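Local structure of ethyl acetate hydrolase (Pseudomonas veronii, 5EFZ) at residues 76-80 and 336-340; 187-191 and 219-223; 228-233 and 249-254. The protein hydrolyses ethyl acetate to ethanol and acetate, an esterase step in the bacterial degradation of short-chain methyl ketones such as 2-butanone. All blocks are in the same frame, centred on the assembly; numbering follows the deposited sequence.

Contact 1 closes most of the chain, joining helix 72-79 of the alpha/beta-hydrolase core to the loop that runs into helix 342-356; contacts 2 and 3 fall in series between its two ends. Both of these lie among the helices between strands 170-174 and 296-300, with helix 213-227 in contact 2 leading into residues 228-233 of contact 3. Centres of contacts 2 and 3 are about 14 Å apart, and Met254 CE meets Trp223 CB at 3.5 Å. Contact 3 touches contact 1 through Trp228 CZ3 and Thr340 OG1, 3.6 Å apart; contacts 1 and 2 do not touch. Leu337 and Trp223 approach the inferred triad residue His334, so core and helical cap meet beside the active site.

Contact 1: residues 76-80 and 336-340; sequences EQIYI and GLFGT
Ile78 lays its side chain over the backbone of residues 337-339, with CD1 3.7 Å from Leu337 O and 3.3 Å from Phe338 O, and CG2 3.6 Å from Gly339 CA. It sits near the end of helix 72-79, chi1 m and chi2 t, its CA-CB bond directed toward the loop; Ile80 is the first residue to leave helical angles. The CA atoms of Ile78 and Gly339 are 5.6 Å apart. Residues 336-339 form a tight turn, with Gly339 N bonded to Gly336 O at 3.1 Å. Gly339 has phi/psi 82/22, and a CB there would collide with Ile78 CG2 and would also crowd the carbonyl O of Phe338. Tyr79, chi1 m, reaches across so that OH donates a weak hydrogen bond to Leu337 O at 2.6 Å and lies 3.8 Å from Leu337 CD2. Phe338 turns its CA-CB bond away and meets the ring of Tyr257. Leu345 of helix 342-356 packs on both Ile78 and Tyr79. This joins an alpha/beta-hydrolase core helix to the loop just after His334, where Leu337 also touches Ser151, the inferred nucleophile. Aliphatic carbons over carbonyl oxygens, with one weak phenol-to-carbonyl bond, imply a contact resting mainly on packing rather than strong polar pairing.

Contact 2: residues 187-191 and 219-223; sequences FTEIL and HAKLW
Leu191 and Leu222 form the apolar centre, with Leu191 CD2 3.6 Å from Leu222 CB; both have chi1 m and chi2 t. Ile190 CG2 reaches Leu222 CD1 at 3.8 Å, and Leu191 CD1 lies 3.6 Å from Trp223 NE1. Phe187 (chi1 t) turns its ring edge to the face of the Trp223 six-membered ring in a T-shaped pair, centroids 5.4 Å apart and planes at 72°. Both segments are helical and run nearly antiparallel, at 152° with axes 10.3 Å apart; the closest CA atoms, Leu191 and His219, are 5.6 Å apart. This helix pair belongs to the helical cap of the alpha/beta hydrolase: Trp223 touches His334 of the inferred triad, while Leu222 packs on Leu222 of the second subunit. Further out, Leu191 CD2 makes a CH-pi contact over the His219 ring, 4.1 Å from its centroid. At the polar edge His219, chi1 t, donates from ND1 to Leu191 O at 3.0 Å. Between subunits, Lys221 forms a salt bridge with Glu189 of the second subunit.

Contact 3: residues 228-233 and 249-254; sequences WSPEFF and FVDGFM
An aromatic cluster in the helical cap of this alpha/beta hydrolase joins residues 228-233 to helix 246-258. Trp228 has the unusual phi/psi of -116/-123 and Ser229 is extended (-160/161) before helix 230-234. Ser229 is the N-cap: its OG accepts from Phe232 N at 2.9 Å, fixing the helix start. Residues 249-254 are helical with a wider pi-type turn, in which Met254 N bonds to Phe249 O at 3.2 Å, while Phe253 N also reaches Phe249 O at 3.0 Å. The backbones stay well apart, the CA atoms of Trp228 and Met254 being 11.1 Å apart and those of Phe233 and Phe249 10.2 Å, so large side chains fill the gap. Phe249, chi1 t, sits among three rings of residues 228-233. Its edge is turned to the face of the Trp228 five-membered ring in an offset edge-to-face pair, centroids 5.2 Å apart and planes at 66°. Its CZ is 3.9 Å from Phe232 CE2, and its CD2 is 3.9 Å from Phe233 CE1. Phe232 takes chi1 t and Phe233 chi1 m. Trp228, chi1 m and chi2 98°, in turn presents its six-membered ring edge to the face of Phe253 (chi1 t) in an offset pair, with centroids 5.7 Å apart and planes at 76°. Trp228 also packs on Leu335, the residue after His334 of the inferred triad. Met254, with all three chi angles m, makes an in-plane Met-aromatic contact: Trp228 NE1 donates a weak hydrogen bond to Met254 SD at 3.4 Å.

Contact 1: residues 76-80 and 336-340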
ATOM      1  N   GLU A  76      17.895 -11.774  17.275  1.00 23.03           N
ATOM      2  CA  GLU A  76      19.142 -12.496  17.427  1.00 26.71           C
ATOM      3  C   GLU A  76      19.699 -12.993  16.093  1.00 27.01           C
ATOM      4  O   GLU A  76      20.871 -12.779  15.784  1.00 28.44           O
ATOM      5  CB  GLU A  76      18.949 -13.686  18.366  1.00 32.94           C
ATOM      6  CG  GLU A  76      20.187 -14.513  18.506  1.00 41.85           C
ATOM      7  CD  GLU A  76      19.932 -15.821  19.208  1.00 49.22           C
ATOM      8  OE1 GLU A  76      18.752 -16.155  19.452  1.00 51.90           O
ATOM      9  OE2 GLU A  76      20.918 -16.513  19.519  1.00 53.34           O
ATOM     10  N   GLN A  77      18.860 -13.684  15.326  1.00 22.00           N
ATOM     11  CA  GLN A  77      19.275 -14.275  14.072  1.00 25.83           C
ATOM     12  C   GLN A  77      19.726 -13.238  13.031  1.00 24.96           C
ATOM     13  O   GLN A  77      20.646 -13.499  12.269  1.00 25.56           O
ATOM     14  CB  GLN A  77      18.131 -15.121  13.488  1.00 25.90           C
ATOM     15  CG  GLN A  77      17.913 -16.418  14.255  1.00 35.12           C
ATOM     16  CD  GLN A  77      16.758 -17.233  13.716  1.00 41.86           C
ATOM     17  OE1 GLN A  77      15.784 -16.685  13.176  1.00 43.02           O
ATOM     18  NE2 GLN A  77      16.852 -18.548  13.857  1.00 46.51           N
ATOM     19  N   ILE A  78      19.063 -12.091  12.992  1.00 23.51           N
ATOM     20  CA  ILE A  78      19.310 -11.135  11.900  1.00 24.08           C
ATOM     21  C   ILE A  78      20.418 -10.137  12.255  1.00 22.78           C
ATOM     22  O   ILE A  78      21.217  -9.755  11.392  1.00 25.15           O
ATOM     23  CB  ILE A  78      18.007 -10.393  11.537  1.00 23.20           C
ATOM     24  CG1 ILE A  78      16.944 -11.408  11.094  1.00 23.64           C
ATOM     25  CG2 ILE A  78      18.241  -9.334  10.432  1.00 22.77           C
ATOM     26  CD1 ILE A  78      15.540 -10.854  11.139  1.00 23.25           C
ATOM     27  N   TYR A  79      20.505  -9.757  13.527  1.00 19.96           N
ATOM     28  CA  TYR A  79      21.306  -8.580  13.912  1.00 18.81           C
ATOM     29  C   TYR A  79      22.472  -8.812  14.874  1.00 20.34           C
ATOM     30  O   TYR A  79      23.431  -8.023  14.891  1.00 20.81           O
ATOM     31  CB  TYR A  79      20.381  -7.524  14.527  1.00 17.05           C
ATOM     32  CG  TYR A  79      19.349  -7.034  13.539  1.00 16.80           C
ATOM     33  CD1 TYR A  79      19.702  -6.179  12.530  1.00 17.87           C
ATOM     34  CD2 TYR A  79      18.009  -7.428  13.643  1.00 18.56           C
ATOM     35  CE1 TYR A  79      18.775  -5.738  11.584  1.00 21.18           C
ATOM     36  CE2 TYR A  79      17.058  -6.978  12.718  1.00 19.92           C
ATOM     37  CZ  TYR A  79      17.447  -6.137  11.693  1.00 21.86           C
ATOM     38  OH  TYR A  79      16.525  -5.703  10.758  1.00 21.56           O
ATOM     39  N   ILE A  80      22.420  -9.873  15.667  1.00 20.25           N
ATOM     40  CA  ILE A  80      23.421 -10.038  16.733  1.00 19.53           C
ATOM     41  C   ILE A  80      24.519 -11.025  16.363  1.00 24.65           C
ATOM     42  O   ILE A  80      24.234 -12.108  15.854  1.00 28.53           O
ATOM     43  CB  ILE A  80      22.736 -10.485  18.051  1.00 25.59           C
ATOM     44  CG1 ILE A  80      21.736  -9.417  18.496  1.00 24.60           C
ATOM     45  CG2 ILE A  80      23.805 -10.808  19.134  1.00 21.63           C
ATOM     46  CD1 ILE A  80      20.875  -9.837  19.725  1.00 25.70           C
ATOM     47  N   GLY A 336      12.475  -5.424   4.775  1.00 17.28           N
ATOM     48  CA  GLY A 336      13.934  -5.510   4.819  1.00 18.91           C
ATOM     49  C   GLY A 336      14.398  -5.664   6.268  1.00 19.27           C
ATOM     50  O   GLY A 336      15.519  -6.089   6.513  1.00 20.69           O
ATOM     51  N   LEU A 337      13.531  -5.374   7.242  1.00 17.88           N
ATOM     52  CA  LEU A 337      13.875  -5.636   8.641  1.00 15.97           C
ATOM     53  C   LEU A 337      14.119  -7.124   8.889  1.00 17.69           C
ATOM     54  O   LEU A 337      14.813  -7.488   9.833  1.00 19.44           O
ATOM     55  CB  LEU A 337      12.775  -5.141   9.590  1.00 17.63           C
ATOM     56  CG  LEU A 337      12.643  -3.623   9.767  1.00 17.67           C
ATOM     57  CD1 LEU A 337      11.343  -3.305  10.516  1.00 17.02           C
ATOM     58  CD2 LEU A 337      13.865  -3.052  10.513  1.00 19.52           C
ATOM     59  N   PHE A 338      13.526  -7.978   8.051  1.00 15.85           N
ATOM     60  CA  PHE A 338      13.640  -9.421   8.204  1.00 17.40           C
ATOM     61  C   PHE A 338      15.021  -9.954   7.764  1.00 19.07           C
ATOM     62  O   PHE A 338      15.284 -11.158   7.832  1.00 19.88           O
ATOM     63  CB  PHE A 338      12.541 -10.118   7.408  1.00 20.36           C
ATOM     64  CG  PHE A 338      11.191 -10.100   8.095  1.00 25.15           C
ATOM     65  CD1 PHE A 338      10.993  -9.364   9.274  1.00 27.26           C
ATOM     66  CD2 PHE A 338      10.130 -10.835   7.577  1.00 30.26           C
ATOM     67  CE1 PHE A 338       9.746  -9.350   9.925  1.00 29.51           C
ATOM     68  CE2 PHE A 338       8.888 -10.857   8.234  1.00 27.22           C
ATOM     69  CZ  PHE A 338       8.693 -10.114   9.396  1.00 29.12           C
ATOM     70  N   GLY A 339      15.896  -9.068   7.338  1.00 19.00           N
ATOM     71  CA  GLY A 339      17.243  -9.488   6.977  1.00 17.39           C
ATOM     72  C   GLY A 339      17.405 -10.066   5.578  1.00 18.24           C
ATOM     73  O   GLY A 339      18.359 -10.793   5.316  1.00 19.55           O
ATOM     74  N   THR A 340      16.487  -9.740   4.672  1.00 15.26           N
ATOM     75  CA  THR A 340      16.567 -10.188   3.291  1.00 15.69           C
ATOM     76  C   THR A 340      17.648  -9.494   2.450  1.00 17.49           C
ATOM     77  O   THR A 340      18.098 -10.031   1.426  1.00 16.98           O
ATOM     78  CB  THR A 340      15.206  -9.954   2.580  1.00 19.86           C
ATOM     79  OG1 THR A 340      14.767  -8.616   2.860  1.00 19.98           O
ATOM     80  CG2 THR A 340      14.164 -10.936   3.142  1.00 17.65           C
TER

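Contact 2: residues 187-191 and 219-223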
ATOM      1  N   PHE A 187      -3.856   1.431   7.792  1.00 15.80           N
ATOM      2  CA  PHE A 187      -3.230   0.186   7.380  1.00 17.89           C
ATOM      3  C   PHE A 187      -3.427  -0.909   8.432  1.00 16.07           C
ATOM      4  O   PHE A 187      -3.829  -2.025   8.131  1.00 16.42           O
ATOM      5  CB  PHE A 187      -1.737   0.421   7.159  1.00 15.92           C
ATOM      6  CG  PHE A 187      -0.939  -0.836   6.923  1.00 17.41           C
ATOM      7  CD1 PHE A 187      -1.394  -1.819   6.068  1.00 15.09           C
ATOM      8  CD2 PHE A 187       0.332  -0.981   7.501  1.00 18.27           C
ATOM      9  CE1 PHE A 187      -0.600  -2.988   5.823  1.00 15.07           C
ATOM     10  CE2 PHE A 187       1.106  -2.146   7.277  1.00 19.51           C
ATOM     11  CZ  PHE A 187       0.640  -3.131   6.440  1.00 15.97           C
ATOM     12  N   THR A 188      -3.128  -0.572   9.679  1.00 15.34           N
ATOM     13  CA  THR A 188      -3.249  -1.567  10.737  1.00 15.32           C
ATOM     14  C   THR A 188      -4.715  -1.918  10.996  1.00 16.44           C
ATOM     15  O   THR A 188      -5.029  -3.058  11.295  1.00 18.72           O
ATOM     16  CB  THR A 188      -2.581  -1.075  11.995  1.00 18.05           C
ATOM     17  OG1 THR A 188      -1.223  -0.693  11.654  1.00 18.16           O
ATOM     18  CG2 THR A 188      -2.544  -2.226  13.028  1.00 18.44           C
ATOM     19  N   GLU A 189      -5.614  -0.953  10.852  1.00 16.72           N
ATOM     20  CA  GLU A 189      -7.050  -1.264  10.945  1.00 15.95           C
ATOM     21  C   GLU A 189      -7.459  -2.296   9.893  1.00 18.48           C
ATOM     22  O   GLU A 189      -8.213  -3.243  10.173  1.00 16.57           O
ATOM     23  CB  GLU A 189      -7.902  -0.010  10.794  1.00 20.75           C
ATOM     24  CG  GLU A 189      -9.406  -0.318  10.757  1.00 24.17           C
ATOM     25  CD  GLU A 189     -10.258   0.921  10.960  1.00 30.06           C
ATOM     26  OE1 GLU A 189     -11.041   1.294  10.048  1.00 28.87           O
ATOM     27  OE2 GLU A 189     -10.157   1.503  12.049  1.00 33.19           O
ATOM     28  N   ILE A 190      -6.980  -2.111   8.677  1.00 15.85           N
ATOM     29  CA  ILE A 190      -7.310  -3.043   7.599  1.00 18.08           C
ATOM     30  C   ILE A 190      -6.706  -4.404   7.886  1.00 16.93           C
ATOM     31  O   ILE A 190      -7.329  -5.431   7.628  1.00 17.66           O
ATOM     32  CB  ILE A 190      -6.816  -2.486   6.229  1.00 18.97           C
ATOM     33  CG1 ILE A 190      -7.712  -1.264   5.883  1.00 16.95           C
ATOM     34  CG2 ILE A 190      -6.855  -3.600   5.121  1.00 19.66           C
ATOM     35  CD1 ILE A 190      -7.196  -0.403   4.679  1.00 17.66           C
ATOM     36  N   LEU A 191      -5.487  -4.413   8.429  1.00 14.59           N
ATOM     37  CA  LEU A 191      -4.847  -5.686   8.847  1.00 16.31           C
ATOM     38  C   LEU A 191      -5.643  -6.401   9.922  1.00 19.07           C
ATOM     39  O   LEU A 191      -5.739  -7.639   9.931  1.00 18.46           O
ATOM     40  CB  LEU A 191      -3.444  -5.447   9.374  1.00 14.83           C
ATOM     41  CG  LEU A 191      -2.319  -5.156   8.389  1.00 17.46           C
ATOM     42  CD1 LEU A 191      -1.056  -4.788   9.215  1.00 17.24           C
ATOM     43  CD2 LEU A 191      -2.060  -6.379   7.471  1.00 16.10           C
ATOM     44  N   HIS A 219      -4.363 -11.483   5.955  1.00 15.50           N
ATOM     45  CA  HIS A 219      -3.431 -10.648   6.693  1.00 17.26           C
ATOM     46  C   HIS A 219      -2.051 -10.705   6.016  1.00 16.47           C
ATOM     47  O   HIS A 219      -1.429  -9.665   5.755  1.00 15.76           O
ATOM     48  CB  HIS A 219      -3.376 -11.187   8.126  1.00 17.63           C
ATOM     49  CG  HIS A 219      -2.658 -10.320   9.119  1.00 18.26           C
ATOM     50  ND1 HIS A 219      -3.261  -9.255   9.736  1.00 18.52           N
ATOM     51  CD2 HIS A 219      -1.411 -10.417   9.636  1.00 16.15           C
ATOM     52  CE1 HIS A 219      -2.413  -8.722  10.613  1.00 17.34           C
ATOM     53  NE2 HIS A 219      -1.285  -9.395  10.557  1.00 15.31           N
ATOM     54  N   ALA A 220      -1.612 -11.926   5.690  1.00 16.14           N
ATOM     55  CA  ALA A 220      -0.338 -12.106   4.982  1.00 16.78           C
ATOM     56  C   ALA A 220      -0.340 -11.425   3.612  1.00 15.87           C
ATOM     57  O   ALA A 220       0.672 -10.850   3.202  1.00 18.34           O
ATOM     58  CB  ALA A 220      -0.011 -13.593   4.822  1.00 16.86           C
ATOM     59  N   LYS A 221      -1.446 -11.513   2.879  1.00 15.85           N
ATOM     60  CA  LYS A 221      -1.492 -10.866   1.561  1.00 18.89           C
ATOM     61  C   LYS A 221      -1.378  -9.351   1.691  1.00 18.61           C
ATOM     62  O   LYS A 221      -0.709  -8.687   0.886  1.00 19.20           O
ATOM     63  CB  LYS A 221      -2.777 -11.215   0.820  1.00 21.46           C
ATOM     64  CG  LYS A 221      -2.801 -12.591   0.204  1.00 25.82           C
ATOM     65  CD  LYS A 221      -4.003 -12.634  -0.750  1.00 30.00           C
ATOM     66  CE  LYS A 221      -4.225 -13.956  -1.404  1.00 35.58           C
ATOM     67  NZ  LYS A 221      -5.452 -13.885  -2.283  1.00 31.95           N
ATOM     68  N   LEU A 222      -2.034  -8.790   2.705  1.00 15.71           N
ATOM     69  CA  LEU A 222      -1.943  -7.341   2.924  1.00 17.91           C
ATOM     70  C   LEU A 222      -0.528  -6.932   3.279  1.00 16.07           C
ATOM     71  O   LEU A 222      -0.059  -5.872   2.856  1.00 16.51           O
ATOM     72  CB  LEU A 222      -2.902  -6.904   4.020  1.00 18.99           C
ATOM     73  CG  LEU A 222      -4.361  -6.969   3.612  1.00 21.19           C
ATOM     74  CD1 LEU A 222      -5.285  -7.050   4.858  1.00 23.71           C
ATOM     75  CD2 LEU A 222      -4.717  -5.728   2.774  1.00 19.26           C
ATOM     76  N   TRP A 223       0.157  -7.753   4.067  1.00 16.07           N
ATOM     77  CA  TRP A 223       1.562  -7.522   4.373  1.00 14.38           C
ATOM     78  C   TRP A 223       2.440  -7.610   3.126  1.00 18.49           C
ATOM     79  O   TRP A 223       3.435  -6.909   3.014  1.00 19.13           O
ATOM     80  CB  TRP A 223       2.059  -8.522   5.426  1.00 16.41           C
ATOM     81  CG  TRP A 223       1.858  -7.997   6.802  1.00 16.93           C
ATOM     82  CD1 TRP A 223       0.917  -8.410   7.726  1.00 16.78           C
ATOM     83  CD2 TRP A 223       2.605  -6.944   7.427  1.00 17.13           C
ATOM     84  NE1 TRP A 223       1.060  -7.678   8.896  1.00 15.85           N
ATOM     85  CE2 TRP A 223       2.087  -6.783   8.744  1.00 16.14           C
ATOM     86  CE3 TRP A 223       3.687  -6.146   7.016  1.00 17.15           C
ATOM     87  CZ2 TRP A 223       2.592  -5.816   9.639  1.00 17.66           C
ATOM     88  CZ3 TRP A 223       4.191  -5.179   7.916  1.00 19.46           C
ATOM     89  CH2 TRP A 223       3.651  -5.050   9.214  1.00 17.68           C
TER

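Contact 3: residues 228-233 and 249-254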
ATOM      1  N   TRP A 228       6.808  -4.604   1.379  1.00 14.37           N
ATOM      2  CA  TRP A 228       8.050  -4.623   0.575  1.00 14.81           C
ATOM      3  C   TRP A 228       8.079  -3.346  -0.240  1.00 17.07           C
ATOM      4  O   TRP A 228       8.034  -2.254   0.336  1.00 16.51           O
ATOM      5  CB  TRP A 228       8.118  -5.890  -0.291  1.00 16.17           C
ATOM      6  CG  TRP A 228       8.002  -7.185   0.536  1.00 16.24           C
ATOM      7  CD1 TRP A 228       6.873  -7.948   0.738  1.00 18.36           C
ATOM      8  CD2 TRP A 228       9.053  -7.817   1.277  1.00 16.31           C
ATOM      9  NE1 TRP A 228       7.175  -9.042   1.538  1.00 18.07           N
ATOM     10  CE2 TRP A 228       8.502  -8.966   1.896  1.00 17.00           C
ATOM     11  CE3 TRP A 228      10.423  -7.533   1.452  1.00 14.23           C
ATOM     12  CZ2 TRP A 228       9.270  -9.834   2.693  1.00 16.94           C
ATOM     13  CZ3 TRP A 228      11.186  -8.389   2.263  1.00 19.55           C
ATOM     14  CH2 TRP A 228      10.606  -9.548   2.851  1.00 18.32           C
ATOM     15  N   SER A 229       8.164  -3.429  -1.567  1.00 15.66           N
ATOM     16  CA  SER A 229       7.936  -2.252  -2.398  1.00 17.39           C
ATOM     17  C   SER A 229       7.614  -2.701  -3.817  1.00 17.80           C
ATOM     18  O   SER A 229       7.870  -3.847  -4.179  1.00 19.53           O
ATOM     19  CB  SER A 229       9.161  -1.301  -2.422  1.00 18.34           C
ATOM     20  OG  SER A 229      10.172  -1.859  -3.247  1.00 17.78           O
ATOM     21  N   PRO A 230       7.003  -1.812  -4.619  1.00 18.92           N
ATOM     22  CA  PRO A 230       6.823  -2.186  -6.024  1.00 19.18           C
ATOM     23  C   PRO A 230       8.169  -2.514  -6.713  1.00 22.62           C
ATOM     24  O   PRO A 230       8.237  -3.414  -7.552  1.00 19.28           O
ATOM     25  CB  PRO A 230       6.175  -0.939  -6.635  1.00 22.10           C
ATOM     26  CG  PRO A 230       5.363  -0.365  -5.451  1.00 23.24           C
ATOM     27  CD  PRO A 230       6.263  -0.587  -4.251  1.00 17.81           C
ATOM     28  N   GLU A 231       9.227  -1.795  -6.356  1.00 20.31           N
ATOM     29  CA  GLU A 231      10.544  -2.055  -6.945  1.00 20.62           C
ATOM     30  C   GLU A 231      11.109  -3.421  -6.560  1.00 19.57           C
ATOM     31  O   GLU A 231      11.783  -4.071  -7.368  1.00 20.55           O
ATOM     32  CB  GLU A 231      11.558  -0.986  -6.517  1.00 24.28           C
ATOM     33  CG  GLU A 231      11.581   0.245  -7.380  1.00 31.71           C
ATOM     34  CD  GLU A 231      11.898  -0.069  -8.827  1.00 34.66           C
ATOM     35  OE1 GLU A 231      13.089  -0.082  -9.226  1.00 36.38           O
ATOM     36  OE2 GLU A 231      10.939  -0.311  -9.578  1.00 38.04           O
ATOM     37  N   PHE A 232      10.867  -3.826  -5.315  1.00 17.17           N
ATOM     38  CA  PHE A 232      11.234  -5.177  -4.846  1.00 18.65           C
ATOM     39  C   PHE A 232      10.773  -6.222  -5.855  1.00 18.86           C
ATOM     40  O   PHE A 232      11.551  -7.098  -6.303  1.00 20.38           O
ATOM     41  CB  PHE A 232      10.604  -5.425  -3.474  1.00 17.12           C
ATOM     42  CG  PHE A 232      10.871  -6.810  -2.862  1.00 18.39           C
ATOM     43  CD1 PHE A 232      12.019  -7.036  -2.110  1.00 16.33           C
ATOM     44  CD2 PHE A 232       9.907  -7.821  -2.939  1.00 18.64           C
ATOM     45  CE1 PHE A 232      12.261  -8.309  -1.473  1.00 16.92           C
ATOM     46  CE2 PHE A 232      10.114  -9.050  -2.324  1.00 17.41           C
ATOM     47  CZ  PHE A 232      11.295  -9.304  -1.594  1.00 15.32           C
ATOM     48  N   PHE A 233       9.497  -6.141  -6.208  1.00 16.89           N
ATOM     49  CA  PHE A 233       8.911  -7.110  -7.129  1.00 18.04           C
ATOM     50  C   PHE A 233       9.285  -6.851  -8.557  1.00 21.94           C
ATOM     51  O   PHE A 233       9.535  -7.802  -9.306  1.00 22.12           O
ATOM     52  CB  PHE A 233       7.380  -7.140  -6.975  1.00 18.63           C
ATOM     53  CG  PHE A 233       6.956  -7.594  -5.597  1.00 18.50           C
ATOM     54  CD1 PHE A 233       7.138  -8.922  -5.211  1.00 18.16           C
ATOM     55  CD2 PHE A 233       6.412  -6.700  -4.679  1.00 19.29           C
ATOM     56  CE1 PHE A 233       6.750  -9.350  -3.935  1.00 18.84           C
ATOM     57  CE2 PHE A 233       6.057  -7.123  -3.396  1.00 18.87           C
ATOM     58  CZ  PHE A 233       6.231  -8.447  -3.028  1.00 17.71           C
ATOM     59  N   PHE A 249       6.034 -16.772  -3.667  1.00 23.35           N
ATOM     60  CA  PHE A 249       6.479 -15.898  -2.580  1.00 21.84           C
ATOM     61  C   PHE A 249       5.376 -15.652  -1.547  1.00 22.63           C
ATOM     62  O   PHE A 249       5.593 -15.734  -0.324  1.00 19.79           O
ATOM     63  CB  PHE A 249       6.970 -14.579  -3.153  1.00 24.16           C
ATOM     64  CG  PHE A 249       7.536 -13.647  -2.122  1.00 22.70           C
ATOM     65  CD1 PHE A 249       8.769 -13.902  -1.537  1.00 22.22           C
ATOM     66  CD2 PHE A 249       6.832 -12.523  -1.738  1.00 20.07           C
ATOM     67  CE1 PHE A 249       9.298 -13.035  -0.559  1.00 23.60           C
ATOM     68  CE2 PHE A 249       7.359 -11.648  -0.789  1.00 20.70           C
ATOM     69  CZ  PHE A 249       8.579 -11.908  -0.193  1.00 22.39           C
ATOM     70  N   VAL A 250       4.179 -15.333  -2.028  1.00 23.05           N
ATOM     71  CA  VAL A 250       3.054 -15.133  -1.127  1.00 22.00           C
ATOM     72  C   VAL A 250       2.772 -16.415  -0.332  1.00 26.15           C
ATOM     73  O   VAL A 250       2.635 -16.368   0.892  1.00 24.56           O
ATOM     74  CB  VAL A 250       1.789 -14.700  -1.910  1.00 28.33           C
ATOM     75  CG1 VAL A 250       0.580 -14.718  -1.031  1.00 27.22           C
ATOM     76  CG2 VAL A 250       2.018 -13.304  -2.485  1.00 25.47           C
ATOM     77  N   ASP A 251       2.719 -17.563  -1.020  1.00 26.50           N
ATOM     78  CA  ASP A 251       2.403 -18.808  -0.337  1.00 31.83           C
ATOM     79  C   ASP A 251       3.555 -19.331   0.536  1.00 32.62           C
ATOM     80  O   ASP A 251       3.329 -19.744   1.673  1.00 33.11           O
ATOM     81  CB  ASP A 251       2.004 -19.900  -1.335  1.00 32.87           C
ATOM     82  CG  ASP A 251       0.707 -19.594  -2.049  1.00 36.32           C
ATOM     83  OD1 ASP A 251       0.008 -18.627  -1.661  1.00 36.21           O
ATOM     84  OD2 ASP A 251       0.396 -20.325  -3.014  1.00 39.21           O
ATOM     85  N   GLY A 252       4.771 -19.318  -0.005  1.00 28.32           N
ATOM     86  CA  GLY A 252       5.893 -19.992   0.629  1.00 29.53           C
ATOM     87  C   GLY A 252       6.655 -19.178   1.649  1.00 28.03           C
ATOM     88  O   GLY A 252       7.322 -19.737   2.505  1.00 30.55           O
ATOM     89  N   PHE A 253       6.573 -17.860   1.553  1.00 26.88           N
ATOM     90  CA  PHE A 253       7.228 -16.969   2.502  1.00 25.90           C
ATOM     91  C   PHE A 253       6.176 -16.306   3.425  1.00 24.71           C
ATOM     92  O   PHE A 253       6.201 -16.463   4.658  1.00 26.31           O
ATOM     93  CB  PHE A 253       8.048 -15.901   1.736  1.00 28.14           C
ATOM     94  CG  PHE A 253       8.940 -15.035   2.607  1.00 31.94           C
ATOM     95  CD1 PHE A 253       8.411 -14.068   3.436  1.00 32.67           C
ATOM     96  CD2 PHE A 253      10.320 -15.159   2.539  1.00 36.73           C
ATOM     97  CE1 PHE A 253       9.230 -13.262   4.226  1.00 33.22           C
ATOM     98  CE2 PHE A 253      11.159 -14.358   3.314  1.00 38.42           C
ATOM     99  CZ  PHE A 253      10.615 -13.401   4.160  1.00 35.99           C
ATOM    100  N   MET A 254       5.252 -15.563   2.836  1.00 22.07           N
ATOM    101  CA  MET A 254       4.405 -14.656   3.628  1.00 19.45           C
ATOM    102  C   MET A 254       3.272 -15.397   4.345  1.00 19.03           C
ATOM    103  O   MET A 254       3.089 -15.210   5.529  1.00 16.58           O
ATOM    104  CB  MET A 254       3.813 -13.556   2.724  1.00 18.28           C
ATOM    105  CG  MET A 254       4.891 -12.648   2.031  1.00 17.54           C
ATOM    106  SD  MET A 254       5.754 -11.659   3.266  1.00 20.24           S
ATOM    107  CE  MET A 254       4.439 -10.674   3.948  1.00 17.44           C
TER